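Local coordinates for protein AxyAgu115A (Amphibacillus xylanus NBRC 15112, PDB 6NPS) that probably hydrolyses glycosidic bonds as a family GH115 alpha-glucuronidase, releasing glucuronic acid side groups from xylan, at residues Ser73-Leu76 against Asp77-Ala81; Gln104-Gln107 against Gly108-Lys111. The protein carries 3 engineered substitutions. All blocks are in the same frame, centred on the assembly; numbering follows the deposited sequence.

Contact 1. Residues Ser73-Leu76 against Asp77-Ala81; sequences SPLL and DELNA. Engineered in segment 77-81: Ala81 (natural residue Lys).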
loop_
_atom_site.group_PDB
_atom_site.type_symbol
_atom_site.label_atom_id
_atom_site.label_comp_id
_atom_site.label_asym_id
_atom_site.label_seq_id
_atom_site.Cartn_x
_atom_site.Cartn_y
_atom_site.Cartn_z
ATOM N N SER A 73 -31.852 48.663 44.874
ATOM C CA SER A 73 -31.445 48.314 46.230
ATOM C C SER A 73 -31.541 49.561 47.066
ATOM O O SER A 73 -30.705 50.470 46.937
ATOM C CB SER A 73 -30.030 47.742 46.284
ATOM O OG SER A 73 -29.537 47.866 47.610
ATOM N N PRO A 74 -32.574 49.680 47.903
ATOM C CA PRO A 74 -32.602 50.821 48.827
ATOM C C PRO A 74 -31.410 50.826 49.777
ATOM O O PRO A 74 -30.893 51.907 50.103
ATOM C CB PRO A 74 -33.939 50.657 49.560
ATOM C CG PRO A 74 -34.454 49.294 49.176
ATOM C CD PRO A 74 -33.851 48.948 47.870
ATOM N N LEU A 75 -30.939 49.634 50.203
ATOM C CA LEU A 75 -29.796 49.556 51.116
ATOM C C LEU A 75 -28.550 50.167 50.487
ATOM O O LEU A 75 -27.818 50.927 51.136
ATOM C CB LEU A 75 -29.510 48.095 51.513
ATOM C CG LEU A 75 -28.451 47.889 52.628
ATOM C CD1 LEU A 75 -28.488 48.933 53.738
ATOM C CD2 LEU A 75 -28.477 46.481 53.226
ATOM N N LEU A 76 -28.268 49.805 49.230
ATOM C CA LEU A 76 -27.129 50.389 48.535
ATOM C C LEU A 76 -27.211 51.901 48.503
ATOM O O LEU A 76 -26.198 52.584 48.688
ATOM C CB LEU A 76 -27.041 49.858 47.120
ATOM C CG LEU A 76 -26.417 48.471 47.113
ATOM C CD1 LEU A 76 -26.219 48.070 45.680
ATOM C CD2 LEU A 76 -25.105 48.462 47.899
ATOM N N ASP A 77 -28.411 52.443 48.276
ATOM C CA ASP A 77 -28.579 53.887 48.297
ATOM C C ASP A 77 -28.315 54.452 49.686
ATOM O O ASP A 77 -27.707 55.522 49.818
ATOM C CB ASP A 77 -29.978 54.252 47.815
ATOM C CG ASP A 77 -30.130 54.077 46.313
ATOM O OD1 ASP A 77 -29.210 54.506 45.578
ATOM O OD2 ASP A 77 -31.162 53.526 45.862
ATOM N N GLU A 78 -28.776 53.766 50.735
ATOM C CA GLU A 78 -28.515 54.251 52.094
ATOM C C GLU A 78 -27.020 54.283 52.388
ATOM O O GLU A 78 -26.507 55.258 52.949
ATOM C CB GLU A 78 -29.210 53.373 53.132
ATOM C CG GLU A 78 -30.700 53.504 53.230
ATOM C CD GLU A 78 -31.303 52.413 54.102
ATOM O OE1 GLU A 78 -32.315 51.805 53.682
ATOM O OE2 GLU A 78 -30.753 52.151 55.193
ATOM N N LEU A 79 -26.317 53.189 52.062
ATOM C CA LEU A 79 -24.872 53.146 52.264
ATOM C C LEU A 79 -24.183 54.286 51.531
ATOM O O LEU A 79 -23.325 54.973 52.102
ATOM C CB LEU A 79 -24.328 51.800 51.810
ATOM C CG LEU A 79 -24.836 50.559 52.558
ATOM C CD1 LEU A 79 -24.005 49.353 52.156
ATOM C CD2 LEU A 79 -24.829 50.708 54.094
ATOM N N ASN A 80 -24.569 54.513 50.274
ATOM C CA ASN A 80 -24.038 55.616 49.491
ATOM C C ASN A 80 -24.328 56.954 50.157
ATOM O O ASN A 80 -23.438 57.801 50.281
ATOM C CB ASN A 80 -24.649 55.573 48.089
ATOM C CG ASN A 80 -23.976 56.518 47.141
ATOM O OD1 ASN A 80 -22.774 56.386 46.872
ATOM N ND2 ASN A 80 -24.736 57.479 46.615
ATOM N N ALA A 81 -25.586 57.166 50.570
ATOM C CA ALA A 81 -25.966 58.407 51.237
ATOM C C ALA A 81 -25.124 58.649 52.483
ATOM O O ALA A 81 -24.746 59.790 52.777
ATOM C CB ALA A 81 -27.454 58.370 51.590
HETATM O O HOH W 1 -32.757 51.197 44.553
#

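Contact 2. Residues Gln104-Gln107 against Gly108-Lys111; sequences QPIQ and GVEK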
loop_
_atom_site.group_PDB
_atom_site.type_symbol
_atom_site.label_atom_id
_atom_site.label_comp_id
_atom_site.label_asym_id
_atom_site.label_seq_id
_atom_site.Cartn_x
_atom_site.Cartn_y
_atom_site.Cartn_z
ATOM N N GLN A 104 -19.559 49.006 60.413
ATOM C CA GLN A 104 -20.797 49.429 61.059
ATOM C C GLN A 104 -21.876 49.927 60.085
ATOM O O GLN A 104 -22.430 51.010 60.272
ATOM C CB GLN A 104 -20.502 50.495 62.104
ATOM C CG GLN A 104 -19.494 50.078 63.164
ATOM C CD GLN A 104 -20.094 49.161 64.219
ATOM O OE1 GLN A 104 -21.308 48.954 64.256
ATOM N NE2 GLN A 104 -19.243 48.605 65.080
ATOM N N PRO A 105 -22.216 49.134 59.062
ATOM C CA PRO A 105 -23.137 49.637 58.021
ATOM C C PRO A 105 -24.545 49.915 58.512
ATOM O O PRO A 105 -25.174 50.877 58.057
ATOM C CB PRO A 105 -23.128 48.513 56.984
ATOM C CG PRO A 105 -22.775 47.287 57.771
ATOM C CD PRO A 105 -21.795 47.749 58.805
ATOM N N ILE A 106 -25.076 49.079 59.398
ATOM C CA ILE A 106 -26.419 49.234 59.940
ATOM C C ILE A 106 -26.381 48.706 61.362
ATOM O O ILE A 106 -25.405 48.079 61.780
ATOM C CB ILE A 106 -27.495 48.480 59.124
ATOM C CG1 ILE A 106 -27.231 46.972 59.120
ATOM C CG2 ILE A 106 -27.589 49.013 57.681
ATOM C CD1 ILE A 106 -27.912 46.242 57.960
ATOM N N GLN A 107 -27.456 48.965 62.106
ATOM C CA GLN A 107 -27.514 48.524 63.496
ATOM C C GLN A 107 -27.467 47.001 63.583
ATOM O O GLN A 107 -28.126 46.298 62.813
ATOM C CB GLN A 107 -28.779 49.044 64.173
ATOM C CG GLN A 107 -28.570 49.329 65.648
ATOM C CD GLN A 107 -28.058 50.743 65.904
ATOM O OE1 GLN A 107 -28.838 51.702 65.957
ATOM N NE2 GLN A 107 -26.740 50.878 66.054
ATOM N N GLY A 108 -26.668 46.493 64.524
ATOM C CA GLY A 108 -26.489 45.065 64.695
ATOM C C GLY A 108 -25.403 44.433 63.842
ATOM O O GLY A 108 -24.917 43.350 64.196
ATOM N N VAL A 109 -25.009 45.068 62.734
ATOM C CA VAL A 109 -23.968 44.561 61.840
ATOM C C VAL A 109 -22.673 45.338 62.106
ATOM O O VAL A 109 -22.625 46.566 61.939
ATOM C CB VAL A 109 -24.405 44.670 60.369
ATOM C CG1 VAL A 109 -23.384 44.046 59.431
ATOM C CG2 VAL A 109 -25.717 43.969 60.172
ATOM N N GLU A 110 -21.611 44.626 62.525
ATOM C CA GLU A 110 -20.310 45.233 62.805
ATOM C C GLU A 110 -19.444 45.411 61.556
ATOM O O GLU A 110 -18.738 46.410 61.435
ATOM C CB GLU A 110 -19.558 44.389 63.839
ATOM C CG GLU A 110 -20.353 44.219 65.128
ATOM C CD GLU A 110 -19.668 43.332 66.160
ATOM O OE1 GLU A 110 -18.479 43.572 66.460
ATOM O OE2 GLU A 110 -20.328 42.406 66.684
ATOM N N LYS A 111 -19.464 44.447 60.642
ATOM C CA LYS A 111 -18.711 44.490 59.398
ATOM C C LYS A 111 -19.579 43.872 58.332
ATOM O O LYS A 111 -20.350 42.951 58.610
ATOM C CB LYS A 111 -17.364 43.715 59.419
ATOM C CG LYS A 111 -16.375 44.109 60.495
ATOM C CD LYS A 111 -15.851 45.539 60.302
ATOM C CE LYS A 111 -14.954 45.693 59.073
ATOM N NZ LYS A 111 -14.107 46.929 59.199
HETATM O O HOH W 2 -17.074 47.337 63.982
#

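Contact 1. Residues Ser73-Leu76 against Asp77-Ala81
Leu75, Leu76 and Leu79 form the buried face of the short helix 74-81, and Ser73 is the N-cap just before it. Leu75 and Leu79 are the pair one turn apart: Leu79 N donates to Leu75 O at 2.9 Å, almost straight, and the two side chains cross obliquely, with Leu75 CD1 4.1 Å from Leu79 CD2. With CG of Leu75 anti to the backbone N (chi1 -172°), CD1 is brought forward toward Leu79. Leu76 meets Leu79 only loosely, its CD2 4.5 Å from Leu79 CD1; its side chain packs on Val114 and Ala116 of strand 109-117.

The other side of the helix carries Pro74, Asp77 and Glu78, all exposed. Here the contacts are mostly with backbone: Glu78 CG lies 3.5 Å from Pro74 O, the same carbonyl that takes Glu78 N in its plane. The carboxylate of Glu78 goes on to a salt bridge with Arg57. On this side the first backbone bond, Asp77 N to Ser73 O, is weak.

Two further links secure the start of the helix. A water accepts from Ser73 N and donates to Asp77 OD2, while the cap itself is firmer: Ser73 OG, also bonded to Glu25, accepts from Leu76 N at 2.8 Å with an N-H...O angle of 165°.

Contact 2. Residues Gln104-Gln107 against Gly108-Lys111
Glu110 O is gripped twice, a few residues back from the turn of the hairpin of strands 97-106 and 109-117: Gln104 N donates to it at 2.9 Å, and a water donates from 3.2 Å. The Gln104 N-H points nearly straight at the oxygen but arrives from above the carbonyl plane. That water also takes a weak bond from Gln104 NE2; the bend of the Gln104 chain at chi2 (-77°) folds the amide back over Glu110. The backbone thus binds the carbonyl directly, the side-chain amide only through the water and weakly.

At the turn itself, Ile106 to Val109 make a type II beta turn, closed by Val109 N donating to Ile106 O at 3.2 Å. Gly108 has positive phi (87°), and a CB there would clash with Gln107 O.

Between these two bonds, Val109 is wedged by two side chains. Its CG2 meets Ile106 CG1 at 3.5 Å, and its CG1 lies 3.7 Å from Pro105 CG, the proline and valine crossing at about a right angle. Pro105 CD also rests 3.5 Å from Val109 O. With an alanine at Pro105, the loss of CG and CD would probably open a gap beside Val109 CG1 and free the N-CA rotation that the ring now holds.

Leu60 covers Ile106 and Val109 from outside the hairpin. The contact thus combines an apolar core around buried Val109 with direct hydrogen bonds made wholly by backbone atoms, whatever the side chains, the one at Glu110 backed by a water.

Contact 1 lies earlier in the chain than contact 2, and their centres are 14 Å apart. They meet through the leucines of helix 74-81: Leu75 CD1 is 4.0 Å from Ile106 CG2, and Leu79 CD2 is 4.0 Å from Pro105 O. The helix therefore packs against the turn end of the hairpin of strands 97-106 and 109-117, which are neighbours in a four-stranded mixed sheet, and Arg57 touches both Leu75 and Ile106. Both contacts are peripheral, their centres about 45 and 49 Å from the centre of the chain. They are structural packing in the N-terminal part of the chain, which precedes the eight parallel strands of the TIM-barrel-like region.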